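Local atomic coordinates of transmembrane oligosaccharyl transferase (Archaeoglobus fulgidus, PDB entry 3WAJ), a protein that belongs to the archaeal STT3/AglB family of oligosaccharyl transferases, membrane proteins with an N-terminal GT-C-type region, and holds a zinc ion. Residues Ser610-Glu613 and Met614-Gly617; Val729-Arg733 and Tyr734-Pro738; Gly741-Glu744 and Val745-Tyr749. All coordinates share one frame; numbering follows the deposited sequence.

Contact 1 (Ser610-Glu613 and Met614-Gly617); sequences SDIE and METG
D611 and M614 hold each other across the start of the short helix 612-615. The first group of contacts is polar and runs through the D611 side chain. Its OD1 accepts from M614 N at 2.9 Å, in an almost straight bond (177°) that meets the oxygen nearly along its C-O axis. A weak bond from E613 N reaches the same OD1. With chi1 at 84°, CG of D611 lies between the backbone N and the carbonyl carbon, which turns the carboxylate back over the first helical N-H groups. D611 OD2 is hydrogen-bonded to W503 NE1.

M614 answers with its sulfur. Its side chain crosses that of D611 at about a right angle, and SD accepts a weak bond from D611 N at 3.6 Å. The chain then bends, and CE packs on S610 CA at 3.9 Å.

Bonds to backbone carbonyls make the third group. E615 N reaches D611 O at 3.1 Å. At the far end I612 O is gripped twice by T616, by N at 2.9 Å and by OG1 at 2.7 Å, from opposite faces of the carbonyl plane.

D611 is the N-cap residue, and its pairing with M614 is a capping box whose return bond, to the sulfur, is weak. Here strand 605-611 turns directly into a helix.

Contact 2 (Val729-Arg733 and Tyr734-Pro738); sequences VMRAR and YGVSP
Y734 and R731 begin the turn that ends helix 717-732. Y734 N gives a weak bond to R731 O, and Y734 CB sits 3.5 Å from that same oxygen. The Y734 side chain passes R733 at a slant. The touching is done by Y734 CD2 and R733 CG, 4.1 Å apart.

G735 follows with positive phi (64°), which favours glycine. It is the C-prime residue of a Schellman motif. Its N gives a weak bond to A732 O at 3.2 Å.

V736 N closes the motif on R731 O at 3.1 Å, coming from above the carbonyl plane. V736 CG2 lies against the R731 side chain, 3.6 Å from both CB and NE of R731.

S737 offers its carbonyl. R731 NE donates to S737 O at 3.0 Å. This oxygen lies at the guanidinium edge, somewhat tilted from its plane. A bend at chi3 (87°) turns the end of the arginine to it.

P738 comes last, with CA 4.0 Å from R731 NE. It packs on E727 and A728 of helix 717-732 and on L667. A732 touches I663 of strand 663-664. Helix 740-755 begins just beyond the turn.

Contact 3 (Gly741-Glu744 and Val745-Tyr749); sequences GTQE and VLYKY
E744 and K748 are brought together by two different first torsions. CG of E744 is anti to the backbone N (chi1 161°), while K748 has CG anti to its carbonyl carbon (chi1 -68°). Both chains are extended beyond CG, and they run side by side in the same direction. The result is an i to i+4 salt bridge on one face of the alpha-helix 740-755. K748 NZ meets E744 OE1 at 2.9 Å, from above the carboxylate plane. The chains also touch below their charges, with K748 CE 3.9 Å from E744 CG. Each end has a further partner: S768 OG is hydrogen-bonded to E744 OE1, and K748 NZ to A766 O. Both groups are buried, so these bonds tie the helix to the chain segment just before strand 771-776.

The backbone shows the regular i to i+4 pattern. V745 N bonds to G741 O, and K748 N bonds to E744 O. L746 N reaches T742 O at 2.8 Å.

T742 and L746 also lie side by side, with T742 CG2 and L746 CD1 4.2 Å apart. L746 rests on L725 of helix 717-732, and V745 on A724. T742 OG1 is hydrogen-bonded to E727 OE2 of the same helix.

The Y747 ring meets that of Y674, with the planes at about 80°. Q743 O accepts from Y747 N at 2.8 Å. The ring atom Y747 CD1 also lies close, 3.1 Å from Q743 O, and this oxygen is placed obliquely to the ring.

In the fold
The three contacts follow one another along the chain. Contact 3 touches both others. Its centre is about 12 Å from that of contact 1 and about 15 Å from that of contact 2. Contacts 1 and 2 do not touch, their nearest atoms being about 8 Å apart. Toward contact 1, E615 OE1 and E744 OE2 come within 2.7 Å. Such a close carboxylate pair may share a proton. I612 CD1 packs on G741 N there. Toward contact 2, Q743 NE2 probably donates to P738 O at 2.8 Å, joining the end of the turn to helix 740-755. None of the contacts supplies the zinc ion ligands, which are D47, D161 and H163.

Contact 1 (Ser610-Glu613 and Met614-Gly617)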
loop_
_atom_site.group_PDB
_atom_site.type_symbol
_atom_site.label_atom_id
_atom_site.label_comp_id
_atom_site.label_asym_id
_atom_site.label_seq_id
_atom_site.Cartn_x
_atom_site.Cartn_y
_atom_site.Cartn_z
ATOM N N SER A 610 -7.395 -11.585 12.601
ATOM C CA SER A 610 -8.579 -10.923 12.067
ATOM C C SER A 610 -8.833 -9.622 12.798
ATOM O O SER A 610 -8.694 -9.543 14.031
ATOM C CB SER A 610 -9.799 -11.853 12.183
ATOM O OG SER A 610 -11.022 -11.158 12.007
ATOM N N ASP A 611 -9.213 -8.590 12.050
ATOM C CA ASP A 611 -9.471 -7.307 12.697
ATOM C C ASP A 611 -10.870 -6.759 12.428
ATOM O O ASP A 611 -11.637 -7.341 11.664
ATOM C CB ASP A 611 -8.360 -6.274 12.432
ATOM C CG ASP A 611 -8.521 -5.532 11.122
ATOM O OD1 ASP A 611 -9.263 -5.985 10.208
ATOM O OD2 ASP A 611 -7.856 -4.480 11.006
ATOM N N ILE A 612 -11.212 -5.654 13.076
ATOM C CA ILE A 612 -12.585 -5.201 13.026
ATOM C C ILE A 612 -12.904 -4.667 11.639
ATOM O O ILE A 612 -14.067 -4.591 11.237
ATOM C CB ILE A 612 -12.868 -4.165 14.119
ATOM C CG1 ILE A 612 -14.383 -3.922 14.231
ATOM C CG2 ILE A 612 -12.092 -2.865 13.839
ATOM C CD1 ILE A 612 -14.779 -3.025 15.372
ATOM N N GLU A 613 -11.862 -4.319 10.897
ATOM C CA GLU A 613 -12.046 -3.776 9.557
ATOM C C GLU A 613 -12.418 -4.891 8.582
ATOM O O GLU A 613 -13.332 -4.742 7.768
ATOM C CB GLU A 613 -10.788 -3.018 9.114
ATOM C CG GLU A 613 -10.572 -1.719 9.886
ATOM C CD GLU A 613 -9.427 -0.873 9.351
ATOM O OE1 GLU A 613 -9.349 0.323 9.715
ATOM O OE2 GLU A 613 -8.603 -1.405 8.577
ATOM N N MET A 614 -11.685 -5.994 8.676
ATOM C CA MET A 614 -12.039 -7.241 8.008
ATOM C C MET A 614 -13.477 -7.664 8.297
ATOM O O MET A 614 -14.196 -8.121 7.408
ATOM C CB MET A 614 -11.063 -8.336 8.443
ATOM C CG MET A 614 -9.659 -8.139 7.853
ATOM S SD MET A 614 -8.396 -9.202 8.571
ATOM C CE MET A 614 -9.145 -10.823 8.242
ATOM N N GLU A 615 -13.898 -7.499 9.547
ATOM C CA GLU A 615 -15.249 -7.876 9.934
ATOM C C GLU A 615 -16.268 -6.935 9.298
ATOM O O GLU A 615 -17.329 -7.363 8.853
ATOM C CB GLU A 615 -15.395 -7.845 11.466
ATOM C CG GLU A 615 -16.796 -8.146 11.989
ATOM C CD GLU A 615 -16.908 -7.951 13.503
ATOM O OE1 GLU A 615 -16.672 -6.817 13.962
ATOM O OE2 GLU A 615 -17.227 -8.920 14.236
ATOM N N THR A 616 -15.929 -5.650 9.242
ATOM C CA THR A 616 -16.870 -4.634 8.798
ATOM C C THR A 616 -16.542 -4.023 7.438
ATOM O O THR A 616 -16.925 -4.560 6.410
ATOM C CB THR A 616 -17.027 -3.533 9.844
ATOM O OG1 THR A 616 -15.780 -2.850 9.993
ATOM C CG2 THR A 616 -17.447 -4.134 11.181
ATOM N N GLY A 617 -15.852 -2.890 7.432
ATOM C CA GLY A 617 -15.683 -2.093 6.222
ATOM C C GLY A 617 -14.987 -2.786 5.063
ATOM O O GLY A 617 -15.355 -2.599 3.903
#

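Contact 2 (Val729-Arg733 and Tyr734-Pro738)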
loop_
_atom_site.group_PDB
_atom_site.type_symbol
_atom_site.label_atom_id
_atom_site.label_comp_id
_atom_site.label_asym_id
_atom_site.label_seq_id
_atom_site.Cartn_x
_atom_site.Cartn_y
_atom_site.Cartn_z
ATOM N N VAL A 729 -27.841 6.917 14.977
ATOM C CA VAL A 729 -28.848 7.880 14.568
ATOM C C VAL A 729 -28.245 9.264 14.570
ATOM O O VAL A 729 -28.446 10.040 13.637
ATOM C CB VAL A 729 -30.045 7.841 15.516
ATOM C CG1 VAL A 729 -31.025 8.951 15.183
ATOM C CG2 VAL A 729 -30.719 6.476 15.432
ATOM N N MET A 730 -27.500 9.564 15.628
ATOM C CA MET A 730 -26.793 10.826 15.719
ATOM C C MET A 730 -25.951 11.081 14.468
ATOM O O MET A 730 -26.071 12.141 13.865
ATOM C CB MET A 730 -25.907 10.874 16.962
ATOM C CG MET A 730 -25.034 12.125 17.031
ATOM S SD MET A 730 -23.307 11.795 17.453
ATOM C CE MET A 730 -22.522 13.193 16.658
ATOM N N ARG A 731 -25.119 10.113 14.070
ATOM C CA ARG A 731 -24.238 10.299 12.918
ATOM C C ARG A 731 -25.013 10.274 11.608
ATOM O O ARG A 731 -24.612 10.883 10.626
ATOM C CB ARG A 731 -23.101 9.256 12.919
ATOM C CG ARG A 731 -22.079 9.470 14.045
ATOM C CD ARG A 731 -21.193 8.269 14.279
ATOM N NE ARG A 731 -20.032 8.287 13.404
ATOM C CZ ARG A 731 -18.802 8.608 13.789
ATOM N NH1 ARG A 731 -18.556 8.906 15.053
ATOM N NH2 ARG A 731 -17.815 8.604 12.907
ATOM N N ALA A 732 -26.145 9.586 11.616
ATOM C CA ALA A 732 -26.959 9.398 10.415
ATOM C C ALA A 732 -27.492 10.682 9.782
ATOM O O ALA A 732 -27.854 10.690 8.608
ATOM C CB ALA A 732 -28.105 8.454 10.702
ATOM N N ARG A 733 -27.562 11.760 10.553
ATOM C CA ARG A 733 -28.069 13.022 10.016
ATOM C C ARG A 733 -26.969 13.895 9.422
ATOM O O ARG A 733 -27.250 14.814 8.658
ATOM C CB ARG A 733 -28.840 13.778 11.082
ATOM C CG ARG A 733 -28.084 13.972 12.378
ATOM C CD ARG A 733 -29.027 14.563 13.405
ATOM N NE ARG A 733 -30.378 14.053 13.185
ATOM C CZ ARG A 733 -30.935 13.085 13.900
ATOM N NH1 ARG A 733 -30.265 12.543 14.904
ATOM N NH2 ARG A 733 -32.165 12.678 13.622
ATOM N N TYR A 734 -25.721 13.605 9.785
ATOM C CA TYR A 734 -24.561 14.136 9.083
ATOM C C TYR A 734 -24.313 13.229 7.893
ATOM O O TYR A 734 -23.314 13.361 7.191
ATOM C CB TYR A 734 -23.327 14.106 9.981
ATOM C CG TYR A 734 -23.246 15.212 11.006
ATOM C CD1 TYR A 734 -22.091 15.981 11.131
ATOM C CD2 TYR A 734 -24.313 15.489 11.854
ATOM C CE1 TYR A 734 -22.001 17.000 12.075
ATOM C CE2 TYR A 734 -24.235 16.505 12.797
ATOM C CZ TYR A 734 -23.076 17.257 12.905
ATOM O OH TYR A 734 -22.997 18.265 13.840
ATOM N N GLY A 735 -25.214 12.277 7.691
ATOM C CA GLY A 735 -25.063 11.291 6.640
ATOM C C GLY A 735 -23.865 10.361 6.782
ATOM O O GLY A 735 -23.564 9.630 5.838
ATOM N N VAL A 736 -23.185 10.369 7.933
ATOM C CA VAL A 736 -22.057 9.460 8.136
ATOM C C VAL A 736 -22.443 8.196 8.903
ATOM O O VAL A 736 -23.461 8.147 9.607
ATOM C CB VAL A 736 -20.803 10.137 8.767
ATOM C CG1 VAL A 736 -20.782 11.635 8.461
ATOM C CG2 VAL A 736 -20.748 9.894 10.250
ATOM N N SER A 737 -21.625 7.167 8.744
ATOM C CA SER A 737 -21.958 5.856 9.259
ATOM C C SER A 737 -21.341 5.691 10.654
ATOM O O SER A 737 -20.517 6.521 11.066
ATOM C CB SER A 737 -21.487 4.785 8.273
ATOM O OG SER A 737 -20.102 4.572 8.396
ATOM N N PRO A 738 -21.767 4.659 11.406
ATOM C CA PRO A 738 -21.248 4.553 12.782
ATOM C C PRO A 738 -19.778 4.140 12.818
ATOM O O PRO A 738 -19.278 3.591 11.818
ATOM C CB PRO A 738 -22.095 3.427 13.398
ATOM C CG PRO A 738 -23.313 3.274 12.465
ATOM C CD PRO A 738 -22.788 3.630 11.105
#

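Contact 3 (Gly741-Glu744 and Val745-Tyr749)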
loop_
_atom_site.group_PDB
_atom_site.type_symbol
_atom_site.label_atom_id
_atom_site.label_comp_id
_atom_site.label_asym_id
_atom_site.label_seq_id
_atom_site.Cartn_x
_atom_site.Cartn_y
_atom_site.Cartn_z
ATOM N N GLY A 741 -16.664 -0.174 15.860
ATOM C CA GLY A 741 -17.121 -0.856 17.062
ATOM C C GLY A 741 -18.637 -0.866 17.189
ATOM O O GLY A 741 -19.258 -1.884 17.545
ATOM N N THR A 742 -19.248 0.268 16.883
ATOM C CA THR A 742 -20.702 0.345 16.869
ATOM C C THR A 742 -21.272 -0.516 15.734
ATOM O O THR A 742 -22.306 -1.193 15.893
ATOM C CB THR A 742 -21.165 1.792 16.756
ATOM O OG1 THR A 742 -20.745 2.497 17.929
ATOM C CG2 THR A 742 -22.674 1.869 16.619
ATOM N N GLN A 743 -20.597 -0.523 14.595
ATOM C CA GLN A 743 -21.069 -1.353 13.485
ATOM C C GLN A 743 -21.129 -2.808 13.885
ATOM O O GLN A 743 -22.077 -3.511 13.541
ATOM C CB GLN A 743 -20.184 -1.176 12.262
ATOM C CG GLN A 743 -20.168 0.228 11.727
ATOM C CD GLN A 743 -19.447 0.299 10.413
ATOM O OE1 GLN A 743 -19.245 -0.725 9.769
ATOM N NE2 GLN A 743 -19.039 1.501 10.008
ATOM N N GLU A 744 -20.109 -3.262 14.606
ATOM C CA GLU A 744 -20.067 -4.654 15.059
ATOM C C GLU A 744 -21.226 -4.933 16.040
ATOM O O GLU A 744 -21.901 -5.969 15.949
ATOM C CB GLU A 744 -18.717 -4.952 15.720
ATOM C CG GLU A 744 -18.724 -6.187 16.612
ATOM C CD GLU A 744 -17.365 -6.448 17.264
ATOM O OE1 GLU A 744 -17.323 -6.793 18.470
ATOM O OE2 GLU A 744 -16.335 -6.317 16.561
ATOM N N VAL A 745 -21.452 -3.997 16.967
ATOM C CA VAL A 745 -22.579 -4.097 17.894
ATOM C C VAL A 745 -23.877 -4.226 17.107
ATOM O O VAL A 745 -24.689 -5.099 17.384
ATOM C CB VAL A 745 -22.651 -2.900 18.886
ATOM C CG1 VAL A 745 -23.962 -2.906 19.621
ATOM C CG2 VAL A 745 -21.501 -2.973 19.900
ATOM N N LEU A 746 -24.056 -3.379 16.099
ATOM C CA LEU A 746 -25.262 -3.459 15.286
ATOM C C LEU A 746 -25.360 -4.769 14.471
ATOM O O LEU A 746 -26.443 -5.351 14.342
ATOM C CB LEU A 746 -25.391 -2.218 14.401
ATOM C CG LEU A 746 -25.574 -0.910 15.182
ATOM C CD1 LEU A 746 -25.715 0.298 14.241
ATOM C CD2 LEU A 746 -26.776 -1.018 16.113
ATOM N N TYR A 747 -24.238 -5.230 13.927
ATOM C CA TYR A 747 -24.198 -6.504 13.214
ATOM C C TYR A 747 -24.716 -7.616 14.111
ATOM O O TYR A 747 -25.511 -8.455 13.677
ATOM C CB TYR A 747 -22.757 -6.854 12.850
ATOM C CG TYR A 747 -22.224 -6.201 11.612
ATOM C CD1 TYR A 747 -22.856 -5.107 11.048
ATOM C CD2 TYR A 747 -21.096 -6.700 10.987
ATOM C CE1 TYR A 747 -22.364 -4.518 9.891
ATOM C CE2 TYR A 747 -20.598 -6.125 9.824
ATOM C CZ TYR A 747 -21.233 -5.033 9.284
ATOM O OH TYR A 747 -20.724 -4.447 8.139
ATOM N N LYS A 748 -24.240 -7.625 15.360
ATOM C CA LYS A 748 -24.634 -8.636 16.340
ATOM C C LYS A 748 -26.100 -8.518 16.688
ATOM O O LYS A 748 -26.809 -9.524 16.800
ATOM C CB LYS A 748 -23.798 -8.506 17.621
ATOM C CG LYS A 748 -22.357 -8.852 17.420
ATOM C CD LYS A 748 -21.541 -8.708 18.701
ATOM C CE LYS A 748 -20.142 -9.274 18.458
ATOM N NZ LYS A 748 -19.145 -8.861 19.469
ATOM N N TYR A 749 -26.547 -7.282 16.879
ATOM C CA TYR A 749 -27.969 -7.004 17.126
ATOM C C TYR A 749 -28.835 -7.539 15.983
ATOM O O TYR A 749 -29.775 -8.292 16.225
ATOM C CB TYR A 749 -28.189 -5.503 17.317
ATOM C CG TYR A 749 -29.646 -5.094 17.415
ATOM C CD1 TYR A 749 -30.439 -5.490 18.497
ATOM C CD2 TYR A 749 -30.216 -4.271 16.446
ATOM C CE1 TYR A 749 -31.770 -5.103 18.585
ATOM C CE2 TYR A 749 -31.538 -3.872 16.519
ATOM C CZ TYR A 749 -32.318 -4.288 17.588
ATOM O OH TYR A 749 -33.630 -3.869 17.648
#